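Local coordinates for protein beta-phenylalanine aminotransferase (Variovorax paradoxus, PDB 4AO9) that catalyses transamination of beta-phenylalanine as a class-III aminotransferase with pyridoxal-5'-phosphate as cofactor, at residues L225-Q230 / V258-M263; G118-T123 / N323-M328. All coordinates share one frame; numbering follows the deposited sequence.

Contact 1: L225-Q230 / V258-M263; sequences LVEPMQ and VFDEVM. With PLP (pyridoxal-5'-phosphate), chain C.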
loop_
_atom_site.group_PDB
_atom_site.type_symbol
_atom_site.label_atom_id
_atom_site.label_comp_id
_atom_site.label_asym_id
_atom_site.label_seq_id
_atom_site.Cartn_x
_atom_site.Cartn_y
_atom_site.Cartn_z
ATOM N N LEU A 225 -16.041 8.226 10.657
ATOM C CA LEU A 225 -15.601 7.659 9.374
ATOM C C LEU A 225 -16.693 6.749 8.832
ATOM O O LEU A 225 -17.157 5.838 9.533
ATOM C CB LEU A 225 -14.280 6.889 9.560
ATOM C CG LEU A 225 -13.812 6.035 8.369
ATOM C CD1 LEU A 225 -13.426 6.888 7.181
ATOM C CD2 LEU A 225 -12.635 5.147 8.774
ATOM N N VAL A 226 -17.133 7.007 7.602
ATOM C CA VAL A 226 -18.271 6.272 7.049
ATOM C C VAL A 226 -18.217 6.176 5.524
ATOM O O VAL A 226 -17.765 7.104 4.837
ATOM C CB VAL A 226 -19.615 6.926 7.522
ATOM C CG1 VAL A 226 -19.802 8.302 6.883
ATOM C CG2 VAL A 226 -20.832 6.022 7.241
ATOM N N GLU A 227 -18.698 5.044 5.013
ATOM C CA GLU A 227 -18.973 4.883 3.579
ATOM C C GLU A 227 -20.366 5.441 3.274
ATOM O O GLU A 227 -21.318 5.074 3.952
ATOM C CB GLU A 227 -18.969 3.404 3.210
ATOM C CG GLU A 227 -17.624 2.679 3.437
ATOM C CD GLU A 227 -17.840 1.185 3.576
ATOM O OE1 GLU A 227 -17.858 0.495 2.527
ATOM O OE2 GLU A 227 -18.032 0.727 4.729
ATOM N N PRO A 228 -20.502 6.321 2.262
ATOM C CA PRO A 228 -21.868 6.817 1.955
ATOM C C PRO A 228 -22.792 5.728 1.392
ATOM O O PRO A 228 -24.020 5.890 1.427
ATOM C CB PRO A 228 -21.647 7.948 0.949
ATOM C CG PRO A 228 -20.199 8.232 0.934
ATOM C CD PRO A 228 -19.447 7.100 1.585
ATOM N N MET A 229 -22.202 4.649 0.871
ATOM C CA MET A 229 -22.881 3.379 0.626
ATOM C C MET A 229 -21.876 2.323 1.033
ATOM O O MET A 229 -20.740 2.346 0.546
ATOM C CB MET A 229 -23.230 3.201 -0.861
ATOM C CG MET A 229 -23.837 1.833 -1.175
ATOM S SD MET A 229 -23.729 1.319 -2.907
ATOM C CE MET A 229 -22.006 0.810 -2.977
ATOM N N GLN A 230 -22.253 1.422 1.936
ATOM C CA GLN A 230 -21.319 0.358 2.316
ATOM C C GLN A 230 -21.136 -0.609 1.163
ATOM O O GLN A 230 -22.103 -1.043 0.532
ATOM C CB GLN A 230 -21.776 -0.374 3.563
ATOM C CG GLN A 230 -21.596 0.442 4.825
ATOM C CD GLN A 230 -21.872 -0.358 6.075
ATOM O OE1 GLN A 230 -22.551 -1.393 6.047
ATOM N NE2 GLN A 230 -21.356 0.118 7.190
ATOM N N VAL A 258 -15.263 12.093 7.920
ATOM C CA VAL A 258 -14.480 11.547 6.810
ATOM C C VAL A 258 -15.358 10.590 6.019
ATOM O O VAL A 258 -15.874 9.602 6.566
ATOM C CB VAL A 258 -13.202 10.826 7.303
ATOM C CG1 VAL A 258 -12.452 10.196 6.125
ATOM C CG2 VAL A 258 -12.302 11.785 8.084
ATOM N N PHE A 259 -15.569 10.916 4.744
ATOM C CA PHE A 259 -16.225 9.979 3.847
ATOM C C PHE A 259 -15.195 9.106 3.141
ATOM O O PHE A 259 -14.303 9.607 2.428
ATOM C CB PHE A 259 -17.070 10.694 2.790
ATOM C CG PHE A 259 -18.435 11.160 3.259
ATOM C CD1 PHE A 259 -19.219 10.416 4.142
ATOM C CD2 PHE A 259 -18.957 12.337 2.738
ATOM C CE1 PHE A 259 -20.494 10.857 4.520
ATOM C CE2 PHE A 259 -20.225 12.795 3.123
ATOM C CZ PHE A 259 -20.986 12.063 4.009
ATOM N N ASP A 260 -15.362 7.800 3.315
ATOM C CA ASP A 260 -14.600 6.821 2.561
ATOM C C ASP A 260 -15.309 6.626 1.225
ATOM O O ASP A 260 -16.323 5.932 1.156
ATOM C CB ASP A 260 -14.516 5.511 3.362
ATOM C CG ASP A 260 -13.736 4.428 2.631
ATOM O OD1 ASP A 260 -13.529 4.545 1.408
ATOM O OD2 ASP A 260 -13.329 3.456 3.289
ATOM N N GLU A 261 -14.775 7.263 0.184
ATOM C CA GLU A 261 -15.329 7.133 -1.170
ATOM C C GLU A 261 -14.423 6.297 -2.063
ATOM O O GLU A 261 -14.459 6.402 -3.290
ATOM C CB GLU A 261 -15.642 8.505 -1.789
ATOM C CG GLU A 261 -16.723 9.288 -1.022
ATOM C CD GLU A 261 -17.629 10.065 -1.937
ATOM O OE1 GLU A 261 -18.501 9.439 -2.561
ATOM O OE2 GLU A 261 -17.439 11.287 -2.049
ATOM N N VAL A 262 -13.661 5.396 -1.449
ATOM C CA VAL A 262 -12.816 4.496 -2.252
ATOM C C VAL A 262 -13.660 3.774 -3.303
ATOM O O VAL A 262 -13.237 3.629 -4.445
ATOM C CB VAL A 262 -12.026 3.505 -1.363
ATOM C CG1 VAL A 262 -11.375 2.394 -2.204
ATOM C CG2 VAL A 262 -10.974 4.247 -0.534
ATOM N N MET A 263 -14.848 3.335 -2.914
ATOM C CA MET A 263 -15.789 2.752 -3.870
ATOM C C MET A 263 -16.788 3.792 -4.404
ATOM O O MET A 263 -17.028 3.881 -5.610
ATOM C CB MET A 263 -16.521 1.584 -3.218
ATOM C CG MET A 263 -17.076 0.608 -4.193
ATOM S SD MET A 263 -17.566 -0.872 -3.302
ATOM C CE MET A 263 -16.079 -1.860 -3.276
HETATM N N1 PLP C . -12.521 1.327 1.595
HETATM C C2 PLP C . -13.446 0.874 0.750
HETATM C C2A PLP C . -14.859 1.444 0.890
HETATM C C3 PLP C . -13.111 -0.069 -0.227
HETATM O O3 PLP C . -13.999 -0.461 -1.006
HETATM C C4 PLP C . -11.804 -0.571 -0.343
HETATM C C4A PLP C . -11.376 -1.593 -1.414
HETATM C C5 PLP C . -10.875 -0.081 0.603
HETATM C C6 PLP C . -11.269 0.862 1.552
HETATM C C5A PLP C . -9.412 -0.563 0.608
HETATM O O4P PLP C . -8.655 -0.251 -0.485
HETATM P P PLP C . -7.361 -1.167 -0.770
HETATM O O1P PLP C . -7.881 -2.621 -1.086
HETATM O O2P PLP C . -6.460 -1.193 0.515
HETATM O O3P PLP C . -6.645 -0.501 -1.897
#
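V226 and F259 pair in register on neighbouring parallel strands, whose ends lead to the cofactor. V226 N donates to V258 O over 3.1 Å. D260 N donates to V226 O over 2.9 Å. The N-H and the carbonyl of V226 are thus both satisfied by the neighbouring strand. On one face of the sheet, L225 CD1 packs on V258 CG1 at 3.6 Å. On the face carrying V226 and F259, V226 CG1 lies at the edge of the F259 ring, 3.5 Å from CD1, while P228 CG sits over a ring face.

Beyond the strands, D260 turns to PLP with CG anti to N (chi1 180°). Its OD2 lies 2.8 Å from PLP N1 and is hydrogen-bonded to H180 ND1 and N156 ND2. Its OD1 accepts from V262 N over 3.0 Å, closing an Asx turn. The turn places V262 over the pyridine ring, with CG1 3.5 Å from PLP C4. E227 OE1 takes G231 N and OE2 takes Y179 N. An alanine in place of D260 has no carboxylate, so PLP N1 would probably lack its counter-charge, V262 N its acceptor, and H180 and N156 a shared mate. An aspartate at the pyridine nitrogen is characteristic of fold-type I PLP enzymes. It probably favours a protonated nitrogen and so an electron-withdrawing ring.

Contact 2: G118-T123 / N323-M328; sequences GGINLT and NNVMTM
The flat peptide group of G119 meets V325 through its oxygen: V325 CG2 lies 3.6 Å from G119 O. The other flat group that matters is the N324 carboxamide, the N-cap of helix 325-337. T327 N approaches N324 OD1 from above the carbonyl plane, 38° out of it, in a nearly straight bond of 2.8 Å. At the other end of the amide, N324 ND2 donates to T327 OG1, which is tilted 16° from the amide plane. It also bonds to F321 O. These bonds fix how the amide is turned.

The contact joins a capped helix start to the loop that follows helix 106-117. After that helix G119 is the first residue to leave helical angles, with phi 103°. With this phi and psi, any side chain would run into G118 O, so glycine fits here.

V325 is the central side chain. Its CG1 meets L122 CD1 at 3.8 Å. Its CG2 touches I120 CG2 as well as G119 O. The I120 methyl CG2 also rests against M326 SD, 3.9 Å away. M326 packs in addition on V112 and M116 of helix 106-117. The buried patch is made of methyl groups and the M326 sulfur.

The loop also belongs to the dimer interface. I120 O bonds to H103 ND1 of the second subunit, and N121 ND2 bonds to G292 O of that subunit. L122 packs on G76 there.

The polar link between the segments is a single water. It accepts from V325 N over 3.2 Å and, weakly, from L122 N over 3.4 Å.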
loop_
_atom_site.group_PDB
_atom_site.type_symbol
_atom_site.label_atom_id
_atom_site.label_comp_id
_atom_site.label_asym_id
_atom_site.label_seq_id
_atom_site.Cartn_x
_atom_site.Cartn_y
_atom_site.Cartn_z
ATOM N N GLY A 118 10.154 6.924 -20.112
ATOM C CA GLY A 118 10.760 8.106 -19.509
ATOM C C GLY A 118 11.577 7.822 -18.262
ATOM O O GLY A 118 12.207 8.721 -17.718
ATOM N N GLY A 119 11.531 6.574 -17.796
ATOM C CA GLY A 119 12.249 6.157 -16.595
ATOM C C GLY A 119 11.318 6.029 -15.399
ATOM O O GLY A 119 10.429 6.872 -15.174
ATOM N N ILE A 120 11.515 4.953 -14.627
ATOM C CA ILE A 120 10.754 4.729 -13.382
ATOM C C ILE A 120 11.643 4.878 -12.160
ATOM O O ILE A 120 12.855 5.062 -12.285
ATOM C CB ILE A 120 10.037 3.372 -13.389
ATOM C CG1 ILE A 120 11.046 2.206 -13.348
ATOM C CG2 ILE A 120 9.096 3.307 -14.610
ATOM C CD1 ILE A 120 10.368 0.839 -13.094
ATOM N N ASN A 121 11.019 4.821 -10.981
ATOM C CA ASN A 121 11.732 4.974 -9.706
ATOM C C ASN A 121 12.520 6.287 -9.655
ATOM O O ASN A 121 13.696 6.314 -9.262
ATOM C CB ASN A 121 12.652 3.764 -9.427
ATOM C CG ASN A 121 11.907 2.430 -9.330
ATOM O OD1 ASN A 121 12.511 1.392 -9.575
ATOM N ND2 ASN A 121 10.628 2.447 -8.978
ATOM N N LEU A 122 11.854 7.376 -10.049
ATOM C CA LEU A 122 12.530 8.648 -10.296
ATOM C C LEU A 122 13.043 9.392 -9.060
ATOM O O LEU A 122 13.810 10.342 -9.192
ATOM C CB LEU A 122 11.655 9.557 -11.173
ATOM C CG LEU A 122 11.397 9.075 -12.604
ATOM C CD1 LEU A 122 10.616 10.153 -13.361
ATOM C CD2 LEU A 122 12.698 8.756 -13.321
ATOM N N THR A 123 12.640 8.952 -7.870
ATOM C CA THR A 123 13.239 9.444 -6.620
ATOM C C THR A 123 13.171 10.954 -6.439
ATOM O O THR A 123 14.138 11.593 -6.059
ATOM C CB THR A 123 14.714 8.967 -6.450
ATOM O OG1 THR A 123 14.838 7.644 -6.962
ATOM C CG2 THR A 123 15.094 8.951 -4.986
ATOM N N ASN A 323 4.031 8.249 -5.321
ATOM C CA ASN A 323 3.932 9.136 -6.482
ATOM C C ASN A 323 4.507 8.500 -7.741
ATOM O O ASN A 323 4.898 9.197 -8.680
ATOM C CB ASN A 323 4.605 10.487 -6.175
ATOM C CG ASN A 323 6.126 10.403 -6.128
ATOM O OD1 ASN A 323 6.700 9.343 -5.879
ATOM N ND2 ASN A 323 6.786 11.535 -6.363
ATOM N N ASN A 324 4.518 7.168 -7.796
ATOM C CA ASN A 324 5.207 6.494 -8.891
ATOM C C ASN A 324 4.624 6.880 -10.242
ATOM O O ASN A 324 3.410 7.017 -10.378
ATOM C CB ASN A 324 5.221 4.982 -8.682
ATOM C CG ASN A 324 3.934 4.329 -9.072
ATOM O OD1 ASN A 324 3.687 4.049 -10.254
ATOM N ND2 ASN A 324 3.093 4.052 -8.072
ATOM N N VAL A 325 5.495 7.065 -11.232
ATOM C CA VAL A 325 5.060 7.611 -12.511
ATOM C C VAL A 325 4.074 6.741 -13.266
ATOM O O VAL A 325 3.265 7.254 -14.037
ATOM C CB VAL A 325 6.241 7.975 -13.450
ATOM C CG1 VAL A 325 7.025 9.141 -12.898
ATOM C CG2 VAL A 325 7.128 6.767 -13.727
ATOM N N MET A 326 4.127 5.427 -13.055
ATOM C CA MET A 326 3.202 4.551 -13.773
ATOM C C MET A 326 1.763 4.739 -13.299
ATOM O O MET A 326 0.856 4.889 -14.113
ATOM C CB MET A 326 3.661 3.101 -13.655
ATOM C CG MET A 326 4.966 2.866 -14.419
ATOM S SD MET A 326 5.766 1.331 -13.959
ATOM C CE MET A 326 4.630 0.151 -14.692
ATOM N N THR A 327 1.566 4.748 -11.985
ATOM C CA THR A 327 0.255 5.064 -11.407
ATOM C C THR A 327 -0.219 6.462 -11.802
ATOM O O THR A 327 -1.372 6.639 -12.188
ATOM C CB THR A 327 0.267 4.934 -9.867
ATOM O OG1 THR A 327 0.566 3.568 -9.518
ATOM C CG2 THR A 327 -1.084 5.347 -9.249
ATOM N N MET A 328 0.664 7.448 -11.712
ATOM C CA MET A 328 0.282 8.828 -12.035
ATOM C C MET A 328 -0.159 8.934 -13.497
ATOM O O MET A 328 -1.151 9.599 -13.803
ATOM C CB MET A 328 1.425 9.810 -11.757
ATOM C CG MET A 328 1.936 9.837 -10.304
ATOM S SD MET A 328 0.781 10.371 -9.023
ATOM C CE MET A 328 0.156 8.809 -8.397
HETATM O O HOH W 1 8.559 6.743 -10.430
#

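In the fold
Along the chain the order is 118-123, 225-230, 258-263, 323-328, so both segments of contact 1 fall between those of contact 2. The centres are about 29 Å apart, the nearest atoms about 13 Å, and the two contacts do not touch. Contact 1 lies in the seven-stranded mixed sheet, on strands 221-226 and 256-260, about 10 Å from the centre of the chain. Contact 2 lies further out, where helix 325-337 meets the loop after helix 106-117, beside the second subunit. PLP relates the two regions: contact 1 lines its pocket, while T320 of the second subunit, just before that subunit's own 323-328, is hydrogen-bonded to it. Each active site thus draws on both chains.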